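Local coordinates for alpha-aminoadipate carrier protein lysW (Sulfolobus tokodaii, PDB 3VPB) that carries covalently bound glutamate and alpha-aminoadipate while they are converted stepwise to ornithine and lysine in arginine and lysine biosynthesis, at residues C6-G11 / C29-E34; V2-P7 / L42-A47; G11-P16 / E23-E28. One frame throughout, in Å; residues are numbered along the deposited sequence.

Overall arrangement
From the N terminus, strand 2-5 runs into the zinc-binding turn 6-11, which leads back along strand 12-15 to form an antiparallel hairpin. Contact 3 closes the shortest loop, joining 11-16 to 23-28 at the zinc histidine. It is nested inside the loop closed by contact 1, where turn 6-11 meets 29-34 and three cysteines share the metal. Contact 2 joins 2-7 to 42-47 and closes the longest loop, around contact 3. Contacts 1 and 2 start from the same part of the chain and share Cys6 and Pro7. Together the three contacts fasten the two-stranded hairpin onto the three-stranded sheet of 24-26, 32-38 and 41-46.

Contact 1. Residues C6-G11 / C29-E34; sequences CPVCNG and CGAQLE. With ZN (zinc ion), chain B.
Cys6, Cys9 and Cys29 meet at a shared zinc ion, making this a buried metal-centred contact between the turn after strand 2-5 and the loop leading into strand 32-38. Cys6 SG lies 2.2 Å from the zinc. Cys9 and Cys29 bind it too, and His27 completes the site of three cysteines and one histidine. The CPVC sequence forms the first knuckle of the zinc ribbon. Cys6 SG stands anti to its backbone N (chi1 -178°), beside its carbonyl carbon, and accepts N-H groups from Val8 and Cys9, the latter nearly straight at 165°. In the same way Gly11 N donates to Cys9 SG at 3.3 Å, and on the other knuckle Ala31 N donates to Cys29 SG at 3.5 Å. Cys6 O takes both the backbone N and the side-chain ND2 of Asn10, tying the turn shut. Between the knuckles, the CB atoms of Cys9 and Cys29 touch at 3.7 Å.

Beside the metal the contact becomes apolar. Val8 CG2 packs on Ala31 CB at 3.6 Å, while its CG1 comes near Cys29 SG. Pro7 and Leu33 reach toward each other tip to tip, Pro7 CD meeting Leu33 CD2 at 3.7 Å. The other branch of Leu33, CD1, lies 3.8 Å from Cys6 SG and flanks the sulfur with hydrocarbon. Toward the enzyme of the complex, Val8 packs on Ile9, and Cys9 on Val10, both of a neighbouring enzyme chain.

Three thiolates and one histidine would probably leave the site with net negative charge around the zinc, and the N-H groups directed at the sulfurs are likely to spread part of it into the backbone. The metal itself thus provides the polar link across this contact, with the aliphatic groups packed beside it.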
loop_
_atom_site.group_PDB
_atom_site.type_symbol
_atom_site.label_atom_id
_atom_site.label_comp_id
_atom_site.label_asym_id
_atom_site.label_seq_id
_atom_site.Cartn_x
_atom_site.Cartn_y
_atom_site.Cartn_z
ATOM N N CYS E 6 -23.667 10.129 -16.327
ATOM C CA CYS E 6 -22.511 9.395 -15.812
ATOM C C CYS E 6 -21.250 10.275 -15.810
ATOM O O CYS E 6 -20.865 10.805 -16.851
ATOM C CB CYS E 6 -22.298 8.138 -16.649
ATOM S SG CYS E 6 -20.939 7.104 -16.102
ATOM N N PRO E 7 -20.601 10.431 -14.644
ATOM C CA PRO E 7 -19.414 11.278 -14.520
ATOM C C PRO E 7 -18.191 10.663 -15.212
ATOM O O PRO E 7 -17.119 11.278 -15.252
ATOM C CB PRO E 7 -19.191 11.331 -13.009
ATOM C CG PRO E 7 -19.710 10.039 -12.512
ATOM C CD PRO E 7 -20.888 9.707 -13.393
ATOM N N VAL E 8 -18.369 9.460 -15.756
ATOM C CA VAL E 8 -17.283 8.696 -16.361
ATOM C C VAL E 8 -17.404 8.691 -17.878
ATOM O O VAL E 8 -16.440 9.027 -18.570
ATOM C CB VAL E 8 -17.237 7.253 -15.807
ATOM C CG1 VAL E 8 -16.242 6.382 -16.594
ATOM C CG2 VAL E 8 -16.888 7.273 -14.330
ATOM N N CYS E 9 -18.583 8.324 -18.388
ATOM C CA CYS E 9 -18.804 8.178 -19.831
ATOM C C CYS E 9 -19.779 9.181 -20.455
ATOM O O CYS E 9 -19.914 9.234 -21.686
ATOM C CB CYS E 9 -19.270 6.758 -20.157
ATOM S SG CYS E 9 -20.991 6.384 -19.740
ATOM N N ASN E 10 -20.473 9.947 -19.610
ATOM C CA ASN E 10 -21.476 10.924 -20.066
ATOM C C ASN E 10 -22.711 10.298 -20.712
ATOM O O ASN E 10 -23.541 10.987 -21.314
ATOM C CB ASN E 10 -20.838 11.983 -20.977
ATOM C CG ASN E 10 -19.840 12.843 -20.243
ATOM O OD1 ASN E 10 -18.960 13.456 -20.848
ATOM N ND2 ASN E 10 -19.967 12.895 -18.915
ATOM N N GLY E 11 -22.835 8.988 -20.565
ATOM C CA GLY E 11 -24.037 8.292 -20.975
ATOM C C GLY E 11 -25.190 8.692 -20.069
ATOM O O GLY E 11 -25.011 9.425 -19.094
ATOM N N CYS E 29 -20.760 1.383 -18.820
ATOM C CA CYS E 29 -19.378 1.725 -19.167
ATOM C C CYS E 29 -18.328 0.965 -18.339
ATOM O O CYS E 29 -17.142 0.977 -18.674
ATOM C CB CYS E 29 -19.160 3.226 -18.995
ATOM S SG CYS E 29 -19.382 3.822 -17.306
ATOM N N GLY E 30 -18.766 0.344 -17.246
ATOM C CA GLY E 30 -17.872 -0.354 -16.320
ATOM C C GLY E 30 -17.650 0.389 -15.006
ATOM O O GLY E 30 -16.975 -0.115 -14.107
ATOM N N ALA E 31 -18.211 1.592 -14.893
ATOM C CA ALA E 31 -18.035 2.396 -13.686
ATOM C C ALA E 31 -19.045 2.006 -12.613
ATOM O O ALA E 31 -20.198 1.659 -12.906
ATOM C CB ALA E 31 -18.139 3.885 -13.997
ATOM N N GLN E 32 -18.575 2.038 -11.372
ATOM C CA GLN E 32 -19.429 1.947 -10.203
ATOM C C GLN E 32 -19.599 3.371 -9.708
ATOM O O GLN E 32 -18.614 4.109 -9.613
ATOM C CB GLN E 32 -18.770 1.089 -9.133
ATOM C CG GLN E 32 -19.056 -0.414 -9.265
ATOM C CD GLN E 32 -20.240 -0.850 -8.425
ATOM O OE1 GLN E 32 -20.083 -1.514 -7.392
ATOM N NE2 GLN E 32 -21.440 -0.457 -8.847
ATOM N N LEU E 33 -20.845 3.752 -9.422
ATOM C CA LEU E 33 -21.195 5.142 -9.146
ATOM C C LEU E 33 -21.947 5.233 -7.829
ATOM O O LEU E 33 -22.602 4.278 -7.421
ATOM C CB LEU E 33 -22.059 5.723 -10.287
ATOM C CG LEU E 33 -21.474 5.614 -11.710
ATOM C CD1 LEU E 33 -22.505 5.985 -12.808
ATOM C CD2 LEU E 33 -20.214 6.445 -11.849
ATOM N N GLU E 34 -21.839 6.379 -7.165
ATOM C CA GLU E 34 -22.579 6.638 -5.940
ATOM C C GLU E 34 -23.523 7.801 -6.179
ATOM O O GLU E 34 -23.127 8.808 -6.764
ATOM C CB GLU E 34 -21.607 7.007 -4.831
ATOM C CG GLU E 34 -22.179 6.920 -3.430
ATOM C CD GLU E 34 -21.095 6.587 -2.411
ATOM O OE1 GLU E 34 -21.442 6.083 -1.321
ATOM O OE2 GLU E 34 -19.891 6.829 -2.706
HETATM ZN ZN ZN B . -21.002 5.464 -17.605
#

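Contact 2. Residues V2-P7 / L42-A47; sequences VVLKCP and LALRLA. With ZN (zinc ion), chain B.
Leu4 and Leu44 bring together two strands from different sheets, 2-5 and 42-46, whose axes approach to 6.6 Å with their N-to-C directions 39° apart. The side chains meet one another through apolar groups, and some also rest on backbone carbonyls. One water joins the backbones: it donates to Lys5 O at 2.9 Å and accepts from Leu44 N at 2.8 Å, bridging a pair of strands too far apart here to bond directly.

Leu4 CB rests against Leu44 CD1 at 3.8 Å. In Leu44, CG stands anti to the carbonyl carbon and beside the backbone N (chi1 -66°), which sets it against Leu4 CB and CD1. Leu44 CD1 also comes near Lys5 O. In the conformer of Leu4 described here, one of two, CD2 approaches Leu42 O at 3.6 Å, and CD1 meets Leu42 CB and Ala43 CA. Val2 CG1 extends the apolar surface toward Leu42 CD2. At the other end Pro7 crosses Leu44 at about a right angle. Its CG lies 3.4 Å from Leu44 O and 3.7 Å from Arg45 CA, and its CD packs near Leu44 CB. An alanine in place of Leu44 would probably open a gap against Leu4, whose CB and CD1 would lose CD1 and CG as partners, although CB would still meet Pro7.

Arg45 points away from strand 2-5, forming a cation-pi contact with Tyr36 and a salt bridge to Glu111 of a neighbouring enzyme chain. The contact lays the N-terminal strand of the zinc-bearing hairpin over the edge strand of the three-stranded sheet. Strand 12-15 pairs with 2-5 through Leu4 and Val13, strand 32-38 pairs with 41-46 through Glu34 and Arg45, and Val25 of strand 24-26 also touches Leu44.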
loop_
_atom_site.group_PDB
_atom_site.type_symbol
_atom_site.label_atom_id
_atom_site.label_comp_id
_atom_site.label_asym_id
_atom_site.label_seq_id
_atom_site.Cartn_x
_atom_site.Cartn_y
_atom_site.Cartn_z
ATOM N N VAL E 2 -35.482 9.330 -12.612
ATOM C CA VAL E 2 -34.670 10.495 -12.953
ATOM C C VAL E 2 -33.485 10.112 -13.849
ATOM O O VAL E 2 -32.913 9.029 -13.712
ATOM C CB VAL E 2 -34.232 11.307 -11.699
ATOM C CG1 VAL E 2 -33.253 10.518 -10.824
ATOM C CG2 VAL E 2 -33.666 12.665 -12.099
ATOM N N VAL E 3 -33.141 11.002 -14.769
ATOM C CA VAL E 3 -32.062 10.747 -15.720
ATOM C C VAL E 3 -30.877 11.614 -15.360
ATOM O O VAL E 3 -30.947 12.847 -15.435
ATOM C CB VAL E 3 -32.508 10.986 -17.179
ATOM C CG1 VAL E 3 -31.332 10.729 -18.172
ATOM C CG2 VAL E 3 -33.687 10.093 -17.509
ATOM N N LEU E 4 -29.801 10.955 -14.931
ATOM C CA LEU E 4 -28.588 11.644 -14.521
ATOM C C LEU E 4 -27.458 11.291 -15.478
ATOM O O LEU E 4 -27.500 10.243 -16.143
ATOM C CB LEU E 4 -28.208 11.262 -13.085
ATOM C CG LEU E 4 -29.253 11.440 -11.978
ATOM C CD1 LEU E 4 -28.605 11.233 -10.633
ATOM C CD2 LEU E 4 -29.900 12.816 -12.048
ATOM N N LYS E 5 -26.461 12.160 -15.554
ATOM C CA LYS E 5 -25.317 11.894 -16.428
ATOM C C LYS E 5 -24.206 11.160 -15.680
ATOM O O LYS E 5 -23.861 11.512 -14.547
ATOM C CB LYS E 5 -24.781 13.176 -17.062
ATOM C CG LYS E 5 -25.638 13.713 -18.213
ATOM C CD LYS E 5 -25.615 12.782 -19.411
ATOM C CE LYS E 5 -25.731 13.558 -20.713
ATOM N NZ LYS E 5 -24.491 14.373 -20.950
ATOM N N CYS E 6 -23.667 10.129 -16.327
ATOM C CA CYS E 6 -22.511 9.395 -15.812
ATOM C C CYS E 6 -21.250 10.275 -15.810
ATOM O O CYS E 6 -20.865 10.805 -16.851
ATOM C CB CYS E 6 -22.298 8.138 -16.649
ATOM S SG CYS E 6 -20.939 7.104 -16.102
ATOM N N PRO E 7 -20.601 10.431 -14.644
ATOM C CA PRO E 7 -19.414 11.278 -14.520
ATOM C C PRO E 7 -18.191 10.663 -15.212
ATOM O O PRO E 7 -17.119 11.278 -15.252
ATOM C CB PRO E 7 -19.191 11.331 -13.009
ATOM C CG PRO E 7 -19.710 10.039 -12.512
ATOM C CD PRO E 7 -20.888 9.707 -13.393
ATOM N N LEU E 42 -30.011 15.429 -7.435
ATOM C CA LEU E 42 -29.321 14.183 -7.244
ATOM C C LEU E 42 -28.250 14.201 -8.322
ATOM O O LEU E 42 -28.468 14.739 -9.404
ATOM C CB LEU E 42 -30.256 13.012 -7.454
ATOM C CG LEU E 42 -30.700 12.162 -6.269
ATOM C CD1 LEU E 42 -30.866 12.933 -4.933
ATOM C CD2 LEU E 42 -31.959 11.380 -6.649
ATOM N N ALA E 43 -27.079 13.670 -8.008
ATOM C CA ALA E 43 -26.020 13.594 -8.994
ATOM C C ALA E 43 -25.249 12.298 -8.767
ATOM O O ALA E 43 -25.474 11.594 -7.775
ATOM C CB ALA E 43 -25.101 14.810 -8.874
ATOM N N LEU E 44 -24.358 11.973 -9.696
ATOM C CA LEU E 44 -23.592 10.739 -9.599
ATOM C C LEU E 44 -22.107 11.044 -9.578
ATOM O O LEU E 44 -21.631 11.850 -10.375
ATOM C CB LEU E 44 -23.914 9.862 -10.793
ATOM C CG LEU E 44 -25.330 9.299 -10.919
ATOM C CD1 LEU E 44 -25.546 8.676 -12.276
ATOM C CD2 LEU E 44 -25.591 8.276 -9.824
ATOM N N ARG E 45 -21.364 10.411 -8.678
ATOM C CA ARG E 45 -19.902 10.431 -8.811
ATOM C C ARG E 45 -19.311 9.025 -8.687
ATOM O O ARG E 45 -20.006 8.091 -8.296
ATOM C CB ARG E 45 -19.263 11.409 -7.823
ATOM C CG ARG E 45 -19.594 11.129 -6.388
ATOM C CD ARG E 45 -18.692 11.917 -5.464
ATOM N NE ARG E 45 -19.218 11.837 -4.110
ATOM C CZ ARG E 45 -19.765 12.860 -3.454
ATOM N NH1 ARG E 45 -19.826 14.072 -4.006
ATOM N NH2 ARG E 45 -20.234 12.674 -2.230
ATOM N N LEU E 46 -18.030 8.882 -9.028
ATOM C CA LEU E 46 -17.324 7.607 -8.927
ATOM C C LEU E 46 -17.394 7.059 -7.509
ATOM O O LEU E 46 -17.085 7.777 -6.544
ATOM C CB LEU E 46 -15.859 7.782 -9.342
ATOM C CG LEU E 46 -15.100 6.567 -9.899
ATOM C CD1 LEU E 46 -15.730 6.079 -11.197
ATOM C CD2 LEU E 46 -13.637 6.904 -10.103
ATOM N N ALA E 47 -17.815 5.802 -7.377
ATOM C CA ALA E 47 -17.910 5.163 -6.056
ATOM C C ALA E 47 -16.505 4.895 -5.531
ATOM O O ALA E 47 -15.560 4.783 -6.315
ATOM C CB ALA E 47 -18.658 3.870 -6.145
HETATM ZN ZN ZN B . -21.002 5.464 -17.605
HETATM O O HOH W 1 -24.705 13.024 -12.256
#

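Contact 3. Residues G11-P16 / E23-E28. With ZN (zinc ion), chain B.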
loop_
_atom_site.group_PDB
_atom_site.type_symbol
_atom_site.label_atom_id
_atom_site.label_comp_id
_atom_site.label_asym_id
_atom_site.label_seq_id
_atom_site.Cartn_x
_atom_site.Cartn_y
_atom_site.Cartn_z
ATOM N N GLY E 11 -22.835 8.988 -20.565
ATOM C CA GLY E 11 -24.037 8.292 -20.975
ATOM C C GLY E 11 -25.190 8.692 -20.069
ATOM O O GLY E 11 -25.011 9.425 -19.094
ATOM N N ASP E 12 -26.382 8.218 -20.400
ATOM C CA ASP E 12 -27.534 8.500 -19.574
ATOM C C ASP E 12 -27.704 7.388 -18.550
ATOM O O ASP E 12 -27.642 6.202 -18.887
ATOM C CB ASP E 12 -28.794 8.715 -20.430
ATOM C CG ASP E 12 -28.932 10.161 -20.924
ATOM O OD1 ASP E 12 -28.083 11.012 -20.584
ATOM O OD2 ASP E 12 -29.909 10.457 -21.648
ATOM N N VAL E 13 -27.890 7.779 -17.289
ATOM C CA VAL E 13 -28.127 6.809 -16.222
ATOM C C VAL E 13 -29.519 6.988 -15.621
ATOM O O VAL E 13 -29.865 8.064 -15.120
ATOM C CB VAL E 13 -27.071 6.895 -15.089
ATOM C CG1 VAL E 13 -27.206 5.703 -14.144
ATOM C CG2 VAL E 13 -25.664 6.971 -15.657
ATOM N N ASN E 14 -30.300 5.915 -15.663
ATOM C CA ASN E 14 -31.638 5.934 -15.119
ATOM C C ASN E 14 -31.589 5.474 -13.677
ATOM O O ASN E 14 -31.358 4.304 -13.385
ATOM C CB ASN E 14 -32.587 5.087 -15.973
ATOM C CG ASN E 14 -32.628 5.548 -17.422
ATOM O OD1 ASN E 14 -32.851 6.731 -17.711
ATOM N ND2 ASN E 14 -32.402 4.615 -18.346
ATOM N N VAL E 15 -31.781 6.432 -12.783
ATOM C CA VAL E 15 -31.717 6.202 -11.349
ATOM C C VAL E 15 -33.148 6.074 -10.799
ATOM O O VAL E 15 -33.963 6.980 -10.978
ATOM C CB VAL E 15 -30.932 7.348 -10.654
ATOM C CG1 VAL E 15 -31.015 7.253 -9.130
ATOM C CG2 VAL E 15 -29.484 7.351 -11.115
ATOM N N PRO E 16 -33.457 4.940 -10.135
ATOM C CA PRO E 16 -34.821 4.686 -9.638
ATOM C C PRO E 16 -35.293 5.700 -8.582
ATOM O O PRO E 16 -34.467 6.357 -7.941
ATOM C CB PRO E 16 -34.721 3.280 -9.025
ATOM C CG PRO E 16 -33.264 3.050 -8.779
ATOM C CD PRO E 16 -32.540 3.820 -9.838
ATOM N N GLU E 23 -26.355 5.523 -2.161
ATOM C CA GLU E 23 -26.551 4.231 -2.823
ATOM C C GLU E 23 -25.639 4.076 -4.027
ATOM O O GLU E 23 -25.253 5.055 -4.639
ATOM C CB GLU E 23 -27.992 4.068 -3.277
ATOM C CG GLU E 23 -28.937 3.671 -2.180
ATOM C CD GLU E 23 -30.242 3.176 -2.720
ATOM O OE1 GLU E 23 -30.321 1.999 -3.147
ATOM O OE2 GLU E 23 -31.198 3.974 -2.708
ATOM N N ILE E 24 -25.309 2.829 -4.347
ATOM C CA ILE E 24 -24.410 2.510 -5.446
ATOM C C ILE E 24 -25.208 2.083 -6.668
ATOM O O ILE E 24 -26.174 1.313 -6.541
ATOM C CB ILE E 24 -23.462 1.352 -5.044
ATOM C CG1 ILE E 24 -22.568 1.756 -3.868
ATOM C CG2 ILE E 24 -22.627 0.879 -6.232
ATOM C CD1 ILE E 24 -21.803 3.046 -4.048
ATOM N N VAL E 25 -24.816 2.585 -7.842
ATOM C CA VAL E 25 -25.409 2.146 -9.119
ATOM C C VAL E 25 -24.306 1.807 -10.129
ATOM O O VAL E 25 -23.289 2.509 -10.218
ATOM C CB VAL E 25 -26.423 3.182 -9.724
ATOM C CG1 VAL E 25 -27.503 3.546 -8.710
ATOM C CG2 VAL E 25 -25.740 4.446 -10.218
ATOM N N GLU E 26 -24.515 0.732 -10.883
ATOM C CA GLU E 26 -23.555 0.303 -11.882
ATOM C C GLU E 26 -23.945 0.835 -13.241
ATOM O O GLU E 26 -25.121 0.810 -13.609
ATOM C CB GLU E 26 -23.495 -1.219 -11.948
ATOM C CG GLU E 26 -22.824 -1.852 -10.753
ATOM C CD GLU E 26 -21.673 -2.753 -11.154
ATOM O OE1 GLU E 26 -20.983 -3.261 -10.241
ATOM O OE2 GLU E 26 -21.456 -2.939 -12.383
ATOM N N HIS E 27 -22.973 1.343 -13.988
ATOM C CA HIS E 27 -23.266 1.786 -15.329
ATOM C C HIS E 27 -22.582 0.907 -16.361
ATOM O O HIS E 27 -21.571 0.267 -16.065
ATOM C CB HIS E 27 -22.911 3.261 -15.531
ATOM C CG HIS E 27 -23.611 3.875 -16.697
ATOM N ND1 HIS E 27 -22.960 4.627 -17.650
ATOM C CD2 HIS E 27 -24.905 3.793 -17.099
ATOM C CE1 HIS E 27 -23.832 5.022 -18.565
ATOM N NE2 HIS E 27 -25.015 4.520 -18.259
ATOM N N GLU E 28 -23.142 0.906 -17.569
ATOM C CA GLU E 28 -22.740 -0.018 -18.644
ATOM C C GLU E 28 -21.319 0.230 -19.164
ATOM O O GLU E 28 -20.755 -0.610 -19.856
ATOM C CB GLU E 28 -23.745 0.047 -19.803
ATOM C CG GLU E 28 -24.209 1.474 -20.114
ATOM C CD GLU E 28 -24.818 1.650 -21.494
ATOM O OE1 GLU E 28 -24.566 2.716 -22.101
ATOM O OE2 GLU E 28 -25.549 0.743 -21.963
HETATM ZN ZN ZN B . -21.002 5.464 -17.605
#
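His27, the one histidine among the four ligands of the zinc site, is held between its metal and strand 12-15 of the N-terminal hairpin. Its ND1 binds the zinc ion at 2.1 Å, and the other ring nitrogen, NE2, donates to Asp12 O at 3.2 Å. This bond is bent, with an N-H...O angle of 138°. The donor stands above the carbonyl plane of Asp12, and the oxygen is itself tilted from the plane of the imidazole.

Val13 covers one face of the ring. Its CG2 sits 3.6 Å from the ring centroid and 15° off the normal, a CH-pi contact displaced slightly toward the CD2-NE2 side of the rim. The opposite face carries Glu28 CG, 3.7 Å above the plane and also offset toward the rim, so aliphatic carbon lies on both faces. Such a bonded second nitrogen is a familiar second-shell feature of zinc histidines; here it joins the metal to the backbone of the hairpin and would limit rotation of the ring.

In this zinc ribbon the histidine follows strand 24-26, while Cys6 and Cys9 belong to the first knuckle and Cys29 lies just beyond His27. Gly11 closes that knuckle, its CA 4.1 Å from His27 CE1; a CB on it would clash with the same atom. Farther along the strands, Val13 CG1 approaches Val25 CG2 at 4.4 Å, a looser contact, and Val13 also packs on Leu44 of strand 41-46. At the far end Glu23 forms a salt bridge with Lys15 of a neighbouring enzyme chain.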